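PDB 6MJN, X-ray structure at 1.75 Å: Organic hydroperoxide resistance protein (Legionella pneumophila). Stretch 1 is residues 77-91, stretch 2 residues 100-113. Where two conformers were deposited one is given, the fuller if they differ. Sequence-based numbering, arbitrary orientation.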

# COMPACT_ATOMS: atom_id res chain seq x y z
N LYS B 77 -17.64 21.14 -7.55
CA LYS B 77 -18.02 22.36 -6.84
C LYS B 77 -18.97 22.02 -5.69
O LYS B 77 -20.00 22.66 -5.49
CB LYS B 77 -18.64 23.38 -7.80
N ILE B 78 -18.60 20.99 -4.94
CA ILE B 78 -19.36 20.50 -3.79
C ILE B 78 -18.81 21.17 -2.54
O ILE B 78 -17.59 21.28 -2.37
CB ILE B 78 -19.29 18.96 -3.69
CG1 ILE B 78 -20.19 18.31 -4.75
CG2 ILE B 78 -19.66 18.48 -2.30
CD1 ILE B 78 -20.06 16.80 -4.80
N SER B 79 -19.72 21.59 -1.65
CA SER B 79 -19.37 22.40 -0.48
C SER B 79 -18.90 21.51 0.68
O SER B 79 -19.58 21.33 1.69
CB SER B 79 -20.56 23.27 -0.08
OG SER B 79 -21.70 22.48 0.21
N LEU B 80 -17.69 20.97 0.51
CA LEU B 80 -17.02 20.22 1.56
C LEU B 80 -16.36 21.15 2.55
O LEU B 80 -15.54 21.99 2.17
CB LEU B 80 -15.95 19.30 0.98
CG LEU B 80 -16.35 17.90 0.57
CD1 LEU B 80 -15.18 16.96 0.80
CD2 LEU B 80 -17.55 17.50 1.37
N GLU B 81 -16.68 20.99 3.83
CA GLU B 81 -15.96 21.75 4.83
C GLU B 81 -14.72 20.99 5.30
O GLU B 81 -13.61 21.52 5.27
CB GLU B 81 -16.87 22.09 6.01
CG GLU B 81 -18.10 22.90 5.64
CD GLU B 81 -18.99 23.19 6.83
OE1 GLU B 81 -18.53 23.02 7.98
OE2 GLU B 81 -20.16 23.58 6.62
N ASP B 82 -14.90 19.73 5.71
CA ASP B 82 -13.79 18.91 6.18
C ASP B 82 -14.06 17.45 5.85
O ASP B 82 -15.20 17.05 5.56
CB ASP B 82 -13.55 19.10 7.68
CG ASP B 82 -12.17 18.65 8.12
OD1 ASP B 82 -11.32 18.36 7.25
OD2 ASP B 82 -11.93 18.58 9.35
N VAL B 83 -13.00 16.65 5.87
CA VAL B 83 -13.13 15.20 5.72
C VAL B 83 -11.98 14.54 6.45
O VAL B 83 -10.84 15.03 6.42
CB VAL B 83 -13.17 14.78 4.23
CG1 VAL B 83 -11.92 15.26 3.51
CG2 VAL B 83 -13.28 13.26 4.09
N SER B 84 -12.27 13.44 7.14
CA SER B 84 -11.23 12.54 7.59
C SER B 84 -11.57 11.14 7.11
O SER B 84 -12.73 10.83 6.81
CB SER B 84 -11.07 12.57 9.11
OG SER B 84 -12.24 12.10 9.74
N MET B 85 -10.56 10.29 7.06
CA MET B 85 -10.67 8.98 6.45
C MET B 85 -10.07 7.93 7.37
O MET B 85 -8.93 8.08 7.82
CB MET B 85 -9.94 8.99 5.11
CG MET B 85 -10.43 7.97 4.15
SD MET B 85 -12.16 8.23 3.71
CE MET B 85 -12.52 6.47 3.60
N THR B 86 -10.84 6.89 7.63
CA THR B 86 -10.42 5.71 8.38
C THR B 86 -10.36 4.53 7.41
O THR B 86 -11.28 4.32 6.62
CB THR B 86 -11.43 5.40 9.50
OG1 THR B 86 -11.49 6.51 10.41
CG2 THR B 86 -11.02 4.17 10.26
N SER B 87 -9.27 3.77 7.47
CA SER B 87 -9.17 2.52 6.73
C SER B 87 -8.89 1.41 7.73
O SER B 87 -8.09 1.58 8.65
CB SER B 87 -8.05 2.56 5.69
OG SER B 87 -6.80 2.62 6.34
N GLU B 88 -9.56 0.29 7.56
CA GLU B 88 -9.29 -0.87 8.39
C GLU B 88 -8.89 -2.01 7.46
O GLU B 88 -9.66 -2.37 6.56
CB GLU B 88 -10.50 -1.24 9.23
CG GLU B 88 -10.30 -2.50 10.04
CD GLU B 88 -11.58 -2.89 10.76
OE1 GLU B 88 -12.10 -2.07 11.52
OE2 GLU B 88 -12.06 -4.02 10.53
N VAL B 89 -7.70 -2.55 7.67
CA VAL B 89 -7.13 -3.55 6.77
C VAL B 89 -6.90 -4.82 7.57
O VAL B 89 -6.31 -4.79 8.65
CB VAL B 89 -5.82 -3.04 6.14
CG1 VAL B 89 -5.05 -4.20 5.45
CG2 VAL B 89 -6.15 -1.90 5.15
N SER B 90 -7.41 -5.93 7.04
CA SER B 90 -7.26 -7.22 7.70
C SER B 90 -6.51 -8.18 6.79
O SER B 90 -6.62 -8.12 5.56
CB SER B 90 -8.62 -7.82 8.07
OG SER B 90 -9.21 -7.07 9.10
N LEU B 91 -5.75 -9.07 7.41
CA LEU B 91 -5.01 -10.10 6.71
C LEU B 91 -5.76 -11.41 6.89
O LEU B 91 -6.19 -11.73 8.01
CB LEU B 91 -3.58 -10.17 7.24
CG LEU B 91 -2.66 -11.27 6.69
CD1 LEU B 91 -2.33 -10.98 5.23
CD2 LEU B 91 -1.38 -11.34 7.53
N LYS B 100 -4.32 -12.86 1.75
CA LYS B 100 -5.09 -11.81 1.08
C LYS B 100 -5.49 -10.73 2.07
O LYS B 100 -5.55 -10.94 3.28
CB LYS B 100 -6.35 -12.37 0.39
CG LYS B 100 -7.46 -12.77 1.33
CD LYS B 100 -8.70 -13.23 0.57
CE LYS B 100 -9.75 -13.85 1.50
NZ LYS B 100 -11.00 -14.24 0.78
N LEU B 101 -5.79 -9.56 1.52
CA LEU B 101 -6.25 -8.41 2.29
C LEU B 101 -7.76 -8.22 2.13
O LEU B 101 -8.33 -8.54 1.08
CB LEU B 101 -5.53 -7.13 1.84
CG LEU B 101 -3.99 -7.13 1.90
CD1 LEU B 101 -3.48 -5.79 1.39
CD2 LEU B 101 -3.54 -7.37 3.31
N GLY B 102 -8.40 -7.73 3.20
CA GLY B 102 -9.73 -7.14 3.12
C GLY B 102 -9.71 -5.77 3.74
O GLY B 102 -8.87 -5.46 4.59
N VAL B 103 -10.65 -4.91 3.32
CA VAL B 103 -10.61 -3.48 3.66
C VAL B 103 -12.01 -2.98 3.96
O VAL B 103 -12.96 -3.29 3.23
CB VAL B 103 -10.00 -2.62 2.52
CG1 VAL B 103 -9.91 -1.13 2.92
CG2 VAL B 103 -8.64 -3.14 2.08
N ALA B 104 -12.14 -2.18 5.03
CA ALA B 104 -13.32 -1.37 5.29
C ALA B 104 -12.88 0.08 5.36
O ALA B 104 -11.91 0.40 6.05
CB ALA B 104 -14.02 -1.79 6.60
N LEU B 105 -13.58 0.95 4.63
CA LEU B 105 -13.29 2.38 4.59
C LEU B 105 -14.43 3.12 5.26
O LEU B 105 -15.60 2.79 5.06
CB LEU B 105 -13.13 2.86 3.14
CG LEU B 105 -11.93 2.28 2.38
CD1 LEU B 105 -11.94 2.85 0.96
CD2 LEU B 105 -10.62 2.60 3.07
N HIS B 106 -14.11 4.12 6.08
CA HIS B 106 -15.16 4.93 6.68
C HIS B 106 -14.81 6.39 6.52
O HIS B 106 -13.83 6.86 7.10
CB HIS B 106 -15.34 4.59 8.16
CG HIS B 106 -16.39 5.41 8.84
ND1 HIS B 106 -17.71 5.38 8.45
CD2 HIS B 106 -16.32 6.31 9.84
CE1 HIS B 106 -18.41 6.21 9.20
NE2 HIS B 106 -17.59 6.79 10.05
N ALA B 107 -15.63 7.12 5.77
CA ALA B 107 -15.38 8.55 5.58
C ALA B 107 -16.20 9.36 6.58
O ALA B 107 -17.35 9.04 6.86
CB ALA B 107 -15.72 8.96 4.15
N HIS B 108 -15.58 10.40 7.14
CA HIS B 108 -16.28 11.38 7.98
C HIS B 108 -16.22 12.73 7.27
O HIS B 108 -15.15 13.34 7.18
CB HIS B 108 -15.66 11.46 9.38
CG HIS B 108 -16.36 12.42 10.30
ND1 HIS B 108 -16.09 12.47 11.65
CD2 HIS B 108 -17.32 13.34 10.06
CE1 HIS B 108 -16.85 13.40 12.20
NE2 HIS B 108 -17.60 13.95 11.27
N ILE B 109 -17.38 13.19 6.80
CA ILE B 109 -17.49 14.37 5.93
C ILE B 109 -18.33 15.43 6.62
O ILE B 109 -19.41 15.12 7.14
CB ILE B 109 -18.10 13.97 4.58
CG1 ILE B 109 -17.16 13.04 3.80
CG2 ILE B 109 -18.44 15.18 3.75
CD1 ILE B 109 -17.73 12.54 2.50
N THR B 110 -17.82 16.67 6.69
CA THR B 110 -18.56 17.81 7.22
C THR B 110 -19.05 18.68 6.07
O THR B 110 -18.30 18.94 5.12
CB THR B 110 -17.68 18.66 8.16
OG1 THR B 110 -16.92 17.80 9.02
CG2 THR B 110 -18.53 19.60 9.01
N GLY B 111 -20.29 19.15 6.16
CA GLY B 111 -20.81 20.15 5.24
C GLY B 111 -21.84 19.63 4.25
O GLY B 111 -22.39 20.44 3.49
N LEU B 112 -22.11 18.33 4.24
CA LEU B 112 -23.07 17.72 3.33
C LEU B 112 -24.11 16.96 4.12
O LEU B 112 -23.86 16.55 5.26
CB LEU B 112 -22.38 16.75 2.36
CG LEU B 112 -21.27 17.34 1.49
CD1 LEU B 112 -20.69 16.22 0.63
CD2 LEU B 112 -21.80 18.46 0.64
N ASN B 113 -25.29 16.77 3.52
CA ASN B 113 -26.23 15.86 4.15
C ASN B 113 -25.79 14.42 3.85
O ASN B 113 -24.86 14.17 3.07
CB ASN B 113 -27.69 16.20 3.75
CG ASN B 113 -28.00 15.96 2.26
OD1 ASN B 113 -27.72 14.90 1.71
ND2 ASN B 113 -28.63 16.95 1.63
O HOH W 1 -12.61 1.90 8.58

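The two stretches pair as antiparallel strands, their axes 172° apart and 4.7 Å at closest approach, and together they bury 1101 Å² of surface. Lys100 is the first residue of stretch 2, within a strand that begins earlier in the chain; its side chain points away from stretch 1, so it contributes through its backbone, with its O 3.6 Å from Leu91 CA. Leu101 faces Leu91 in a non-hydrogen-bonded pair, and its CD2 packs 4.1 Å from Val89 CG1, an apolar contact on the buried side of the sheet.

Within the two stretches, the first pair of reciprocal hydrogen bonds is at Gly102. Its N donates to Ser90 O (3.0 Å) and its O accepts from Ser90 N (2.9 Å). Val103 returns to the buried face, where its CG2 lies 4.1 Å from Val89 CG2, while its CA approaches Glu88 O at 3.2 Å in a CA-H...O contact. Ala104 repeats the two-bond pattern with Glu88: Ala104 N to Glu88 O is 2.9 Å and Glu88 N to Ala104 O is 2.8 Å. Ala104 O also accepts a hydrogen bond from a water at 3.0 Å; the same water makes a weak bond, 3.4 Å long, to Thr86 O, and so links the two strands.

Leu105 directs its side chain to the buried face it shares with Met85 and Ser87, its CD2 3.7 Å from Ser87 CB and its CB 3.7 Å from Met85 CE. His106 pairs with Thr86 through its backbone, His106 N to Thr86 O measuring 2.9 Å and Thr86 N to His106 O 3.0 Å. At Ala107 the small side chain meets the sulfur of Met85, with Ala107 CB 3.7 Å from Met85 SD. His108 then forms the next pair of bonds, both 2.9 Å, from its N to Ser84 O and from Ser84 N to its O; the latter atom also lies 3.1 Å from Val83 CA, the shortest CA-H...O contact here.

Ile109 sits opposite Val83 and is also reached by the loop before that strand: its CG2 lies 3.4 Å from Leu80 CD2, and its CG1 3.9 Å from Val83 CG2. Thr110 N donates to Asp82 O at 2.9 Å, whereas Thr110 O accepts from Glu81 N, also at 2.9 Å, so the bonding shifts by one residue. Gly111 has a positive phi (108°), and a CB there would clash with Ser79 O and Glu81 CG. Beyond it, Leu112 closes the contact by spanning two loop residues, with CD1 3.5 Å from Leu80 CD2 and CD2 3.6 Å from Ile78 CG2. Asn113 no longer touches stretch 1; it caps the helix that follows.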